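Local coordinates for acetoin utilization protein AcuB, putative (PDB 2O16), which is of unknown function but carries a pair of CBS domains, modules that in relatives often bind adenine nucleotides, and is named for a putative part in acetoin utilization, at residues Val114-Asp118 with Val119-Ile123; His16-Leu19 with Arg20-Leu24. All coordinates share one frame; numbering follows the deposited sequence.

Contact 1 of 2, residues Val114-Asp118 with Val119-Ile123; sequences VVAKD and VLVGI
Val114 and Val121 meet across a tight two-stranded hairpin, and the valine at position 114 can be followed outward atom by atom. Its CB lies beside the carbonyl of Gly122, 3.5 Å from Gly122 O. From there CG1, anti to the backbone N (chi1 -180°), reaches Val121 CG2 at 3.7 Å, the two side chains crossing at about a right angle. CG2 turns the other way, beside its own backbone N, and rests against the Gly122 carbonyl; beyond the hairpin the same side chain packs on Val7 and Met11. The backbone below it is a classic beta bulge: Val114 O receives Val121 N at 2.9 Å and, more weakly, Gly122 N at 3.3 Å, while Val114 N binds Gly122 O at 2.8 Å, the donor standing well above that carbonyl plane. One extra residue is thereby fitted into strand 119-124, and the register moves by one before Val115 pairs with Leu120. The strands form a beta hairpin of the second CBS domain, joined by a type I' turn through Lys117 and Asp118, both with positive phi. Ala116 and Val119 flank it as a hydrogen-bonded pair: Ala116 N donates to Val119 O at 2.9 Å, in that carbonyl plane, and the return bond from Val119 N to Ala116 O is weak. On the sheet face of Val115 and Leu120, Leu120 CD1 swings in to 3.6 Å from Val114 O, while its isobutyl group also packs on Pro40 and Val42.

Contact 2 of 2, residues His16-Leu19 with Arg20-Leu24; sequences HTLL and RTHTL
A type I beta turn from Leu19 to His22 makes this a local surface contact, set in the loop between strand 12-13 and helix 24-34 of the first CBS domain. Its single backbone bond runs from His22 N to Leu19 O at 3.0 Å, moderately bent at the hydrogen (143°). The amide approaches from well above the plane of the Leu19 carbonyl, 64° out of it, as the chain folds back on itself through Arg20 and Thr21. The return brings the imidazole of His22 beside Leu18, which precedes the turn, and Leu19, which opens it. Leu18 reaches it with one methyl, CD2, which stops 3.9 Å from His22 CD2; the two side chains cross nearly perpendicularly, and the methyl meets the ring obliquely. Leu19 contributes the root of its side chain instead, with CB 4.1 Å from His22 ND1, again at an oblique approach. The ring thus has a different leucine near each of two of its atoms, while His22 CB sits 3.4 Å from Leu19 O, close to the oxygen that its own amide grips. Arg20 bends at chi3 and makes a cation-pi contact with Phe81. Just after the turn, Thr23 takes the N-cap position of helix 24-34, and Asp26 OD2 accepts a bond from Thr23 N. Leu18 and His22 both lean on Leu80 of helix 80-83, Leu18 also packs on Ala27 and Leu30 of helix 24-34 and on Val39 of strand 38-42, and Leu24 enters the buried side against Leu57 and Ala60 of helix 54-64.

Contact 2 comes first along the chain, in the loop that leaves strand 12-13 and leads to helix 24-34; contact 1 follows much later, in the hairpin of strands 112-116 and 119-124. The two belong to different CBS domains, with centres about 17 Å apart, yet they touch where Leu120 CD2 packs on Thr17 CG2 at 3.6 Å. Strand 12-13 pairs with strand 119-124, so the segment just before contact 2 belongs to the same sheet as contact 1. Strand 38-42 is another shared neighbour, touched by Thr17 and Leu18 of contact 2 and by Leu120 and Ile123 of contact 1. The pairing of strands 12-13 and 119-124 and this packing together link the two CBS units.

Contact 1 of 2, residues Val114-Asp118 with Val119-Ile123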
loop_
_atom_site.group_PDB
_atom_site.type_symbol
_atom_site.label_atom_id
_atom_site.label_comp_id
_atom_site.label_asym_id
_atom_site.label_seq_id
_atom_site.Cartn_x
_atom_site.Cartn_y
_atom_site.Cartn_z
ATOM N N VAL A 114 -3.241 2.737 5.455
ATOM C CA VAL A 114 -4.271 3.128 6.404
ATOM C C VAL A 114 -3.579 3.151 7.767
ATOM O O VAL A 114 -2.941 2.170 8.187
ATOM C CB VAL A 114 -5.443 2.089 6.413
ATOM C CG1 VAL A 114 -6.567 2.470 7.408
ATOM C CG2 VAL A 114 -5.997 1.906 4.999
ATOM N N VAL A 115 -3.650 4.298 8.432
ATOM C CA VAL A 115 -2.917 4.497 9.682
ATOM C C VAL A 115 -3.871 4.993 10.783
ATOM O O VAL A 115 -4.766 5.788 10.514
ATOM C CB VAL A 115 -1.752 5.505 9.512
ATOM C CG1 VAL A 115 -0.636 4.929 8.557
ATOM C CG2 VAL A 115 -2.254 6.818 8.983
ATOM N N ALA A 116 -3.669 4.489 11.999
ATOM C CA ALA A 116 -4.396 4.951 13.176
ATOM C C ALA A 116 -3.320 5.258 14.216
ATOM O O ALA A 116 -2.531 4.371 14.581
ATOM C CB ALA A 116 -5.340 3.896 13.665
ATOM N N LYS A 117 -3.246 6.519 14.623
ATOM C CA LYS A 117 -2.244 6.967 15.626
ATOM C C LYS A 117 -0.805 6.666 15.202
ATOM O O LYS A 117 -0.001 6.147 15.995
ATOM C CB LYS A 117 -2.536 6.310 16.983
ATOM C CG LYS A 117 -3.883 6.730 17.585
ATOM C CD LYS A 117 -4.071 6.057 18.945
ATOM C CE LYS A 117 -5.417 6.386 19.596
ATOM N NZ LYS A 117 -5.649 5.543 20.825
ATOM N N ASP A 118 -0.494 7.000 13.952
ATOM C CA ASP A 118 0.787 6.669 13.306
ATOM C C ASP A 118 1.017 5.196 12.966
ATOM O O ASP A 118 1.821 4.925 12.043
ATOM C CB ASP A 118 1.995 7.178 14.103
ATOM C CG ASP A 118 2.177 8.680 14.035
ATOM O OD1 ASP A 118 1.573 9.369 13.168
ATOM O OD2 ASP A 118 2.987 9.159 14.868
ATOM N N VAL A 119 0.347 4.271 13.677
ATOM C CA VAL A 119 0.493 2.809 13.416
ATOM C C VAL A 119 -0.183 2.395 12.115
ATOM O O VAL A 119 -1.344 2.754 11.869
ATOM C CB VAL A 119 -0.116 1.915 14.531
ATOM C CG1 VAL A 119 0.087 0.403 14.200
ATOM C CG2 VAL A 119 0.488 2.251 15.898
ATOM N N LEU A 120 0.541 1.639 11.298
ATOM C CA LEU A 120 -0.028 1.088 10.072
ATOM C C LEU A 120 -1.008 -0.027 10.423
ATOM O O LEU A 120 -0.592 -1.029 11.020
ATOM C CB LEU A 120 1.085 0.522 9.202
ATOM C CG LEU A 120 0.592 -0.062 7.880
ATOM C CD1 LEU A 120 0.222 1.053 6.890
ATOM C CD2 LEU A 120 1.682 -0.927 7.350
ATOM N N VAL A 121 -2.297 0.152 10.106
ATOM C CA VAL A 121 -3.299 -0.886 10.373
ATOM C C VAL A 121 -3.756 -1.639 9.104
ATOM O O VAL A 121 -4.405 -2.702 9.159
ATOM C CB VAL A 121 -4.506 -0.309 11.181
ATOM C CG1 VAL A 121 -4.011 0.192 12.545
ATOM C CG2 VAL A 121 -5.217 0.836 10.413
ATOM N N GLY A 122 -3.418 -1.098 7.942
ATOM C CA GLY A 122 -3.832 -1.769 6.715
ATOM C C GLY A 122 -3.321 -1.033 5.496
ATOM O O GLY A 122 -2.693 0.008 5.624
ATOM N N ILE A 123 -3.609 -1.581 4.312
ATOM C CA ILE A 123 -3.381 -0.869 3.044
ATOM C C ILE A 123 -4.585 -1.044 2.136
ATOM O O ILE A 123 -5.289 -2.055 2.230
ATOM C CB ILE A 123 -2.110 -1.359 2.275
ATOM C CG1 ILE A 123 -2.175 -2.884 1.994
ATOM C CG2 ILE A 123 -0.830 -0.924 3.057
ATOM C CD1 ILE A 123 -0.999 -3.444 1.089
#

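Contact 2 of 2, residues His16-Leu19 with Arg20-Leu24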
loop_
_atom_site.group_PDB
_atom_site.type_symbol
_atom_site.label_atom_id
_atom_site.label_comp_id
_atom_site.label_asym_id
_atom_site.label_seq_id
_atom_site.Cartn_x
_atom_site.Cartn_y
_atom_site.Cartn_z
ATOM N N HIS A 16 2.214 -7.231 4.952
ATOM C CA HIS A 16 3.640 -7.488 5.105
ATOM C C HIS A 16 4.403 -6.193 4.912
ATOM O O HIS A 16 4.207 -5.476 3.920
ATOM C CB HIS A 16 4.119 -8.510 4.089
ATOM C CG HIS A 16 3.590 -9.891 4.352
ATOM N ND1 HIS A 16 2.322 -10.283 3.973
ATOM C CD2 HIS A 16 4.151 -10.961 4.963
ATOM C CE1 HIS A 16 2.129 -11.545 4.328
ATOM N NE2 HIS A 16 3.218 -11.978 4.939
ATOM N N THR A 17 5.288 -5.938 5.854
ATOM C CA THR A 17 6.053 -4.676 5.933
ATOM C C THR A 17 7.549 -4.997 6.047
ATOM O O THR A 17 7.941 -6.159 6.268
ATOM C CB THR A 17 5.632 -3.875 7.164
ATOM O OG1 THR A 17 5.843 -4.676 8.327
ATOM C CG2 THR A 17 4.155 -3.499 7.088
ATOM N N LEU A 18 8.387 -3.984 5.895
ATOM C CA LEU A 18 9.842 -4.166 6.035
ATOM C C LEU A 18 10.412 -2.998 6.818
ATOM O O LEU A 18 9.844 -1.897 6.754
ATOM C CB LEU A 18 10.485 -4.247 4.646
ATOM C CG LEU A 18 10.270 -5.587 3.903
ATOM C CD1 LEU A 18 10.881 -5.539 2.543
ATOM C CD2 LEU A 18 10.811 -6.840 4.688
ATOM N N LEU A 19 11.519 -3.222 7.549
ATOM C CA LEU A 19 12.273 -2.110 8.180
ATOM C C LEU A 19 13.013 -1.296 7.126
ATOM O O LEU A 19 13.293 -1.794 6.032
ATOM C CB LEU A 19 13.290 -2.644 9.223
ATOM C CG LEU A 19 12.698 -3.427 10.391
ATOM C CD1 LEU A 19 13.789 -4.140 11.282
ATOM C CD2 LEU A 19 11.765 -2.525 11.238
ATOM N N ARG A 20 13.298 -0.025 7.438
ATOM C CA ARG A 20 13.890 0.909 6.453
ATOM C C ARG A 20 15.318 0.577 6.070
ATOM O O ARG A 20 15.843 1.089 5.065
ATOM C CB ARG A 20 13.899 2.329 7.042
ATOM C CG ARG A 20 14.790 2.460 8.304
ATOM C CD ARG A 20 14.550 3.794 9.047
ATOM N NE ARG A 20 15.093 4.924 8.292
ATOM C CZ ARG A 20 16.366 5.332 8.346
ATOM N NH1 ARG A 20 17.264 4.708 9.104
ATOM N NH2 ARG A 20 16.750 6.366 7.625
ATOM N N THR A 21 15.957 -0.249 6.916
ATOM C CA THR A 21 17.289 -0.762 6.678
ATOM C C THR A 21 17.324 -2.124 5.975
ATOM O O THR A 21 18.393 -2.632 5.638
ATOM C CB THR A 21 18.118 -0.813 8.016
ATOM O OG1 THR A 21 17.322 -1.374 9.071
ATOM C CG2 THR A 21 18.552 0.587 8.422
ATOM N N HIS A 22 16.171 -2.753 5.777
ATOM C CA HIS A 22 16.122 -3.844 4.811
ATOM C C HIS A 22 16.357 -3.248 3.427
ATOM O O HIS A 22 16.465 -2.015 3.295
ATOM C CB HIS A 22 14.809 -4.605 4.920
ATOM C CG HIS A 22 14.867 -5.727 5.904
ATOM N ND1 HIS A 22 15.367 -5.563 7.179
ATOM C CD2 HIS A 22 14.492 -7.029 5.807
ATOM C CE1 HIS A 22 15.301 -6.716 7.828
ATOM N NE2 HIS A 22 14.757 -7.617 7.025
ATOM N N THR A 23 16.526 -4.092 2.408
ATOM C CA THR A 23 17.055 -3.590 1.146
ATOM C C THR A 23 16.046 -3.725 -0.003
ATOM O O THR A 23 14.974 -4.362 0.166
ATOM C CB THR A 23 18.317 -4.367 0.735
ATOM O OG1 THR A 23 17.933 -5.698 0.393
ATOM C CG2 THR A 23 19.351 -4.396 1.886
ATOM N N LEU A 24 16.391 -3.120 -1.137
ATOM C CA LEU A 24 15.681 -3.358 -2.419
ATOM C C LEU A 24 15.503 -4.862 -2.678
ATOM O O LEU A 24 14.405 -5.337 -3.051
ATOM C CB LEU A 24 16.442 -2.729 -3.593
ATOM C CG LEU A 24 15.706 -2.699 -4.956
ATOM C CD1 LEU A 24 16.151 -1.489 -5.749
ATOM C CD2 LEU A 24 15.923 -3.980 -5.741
#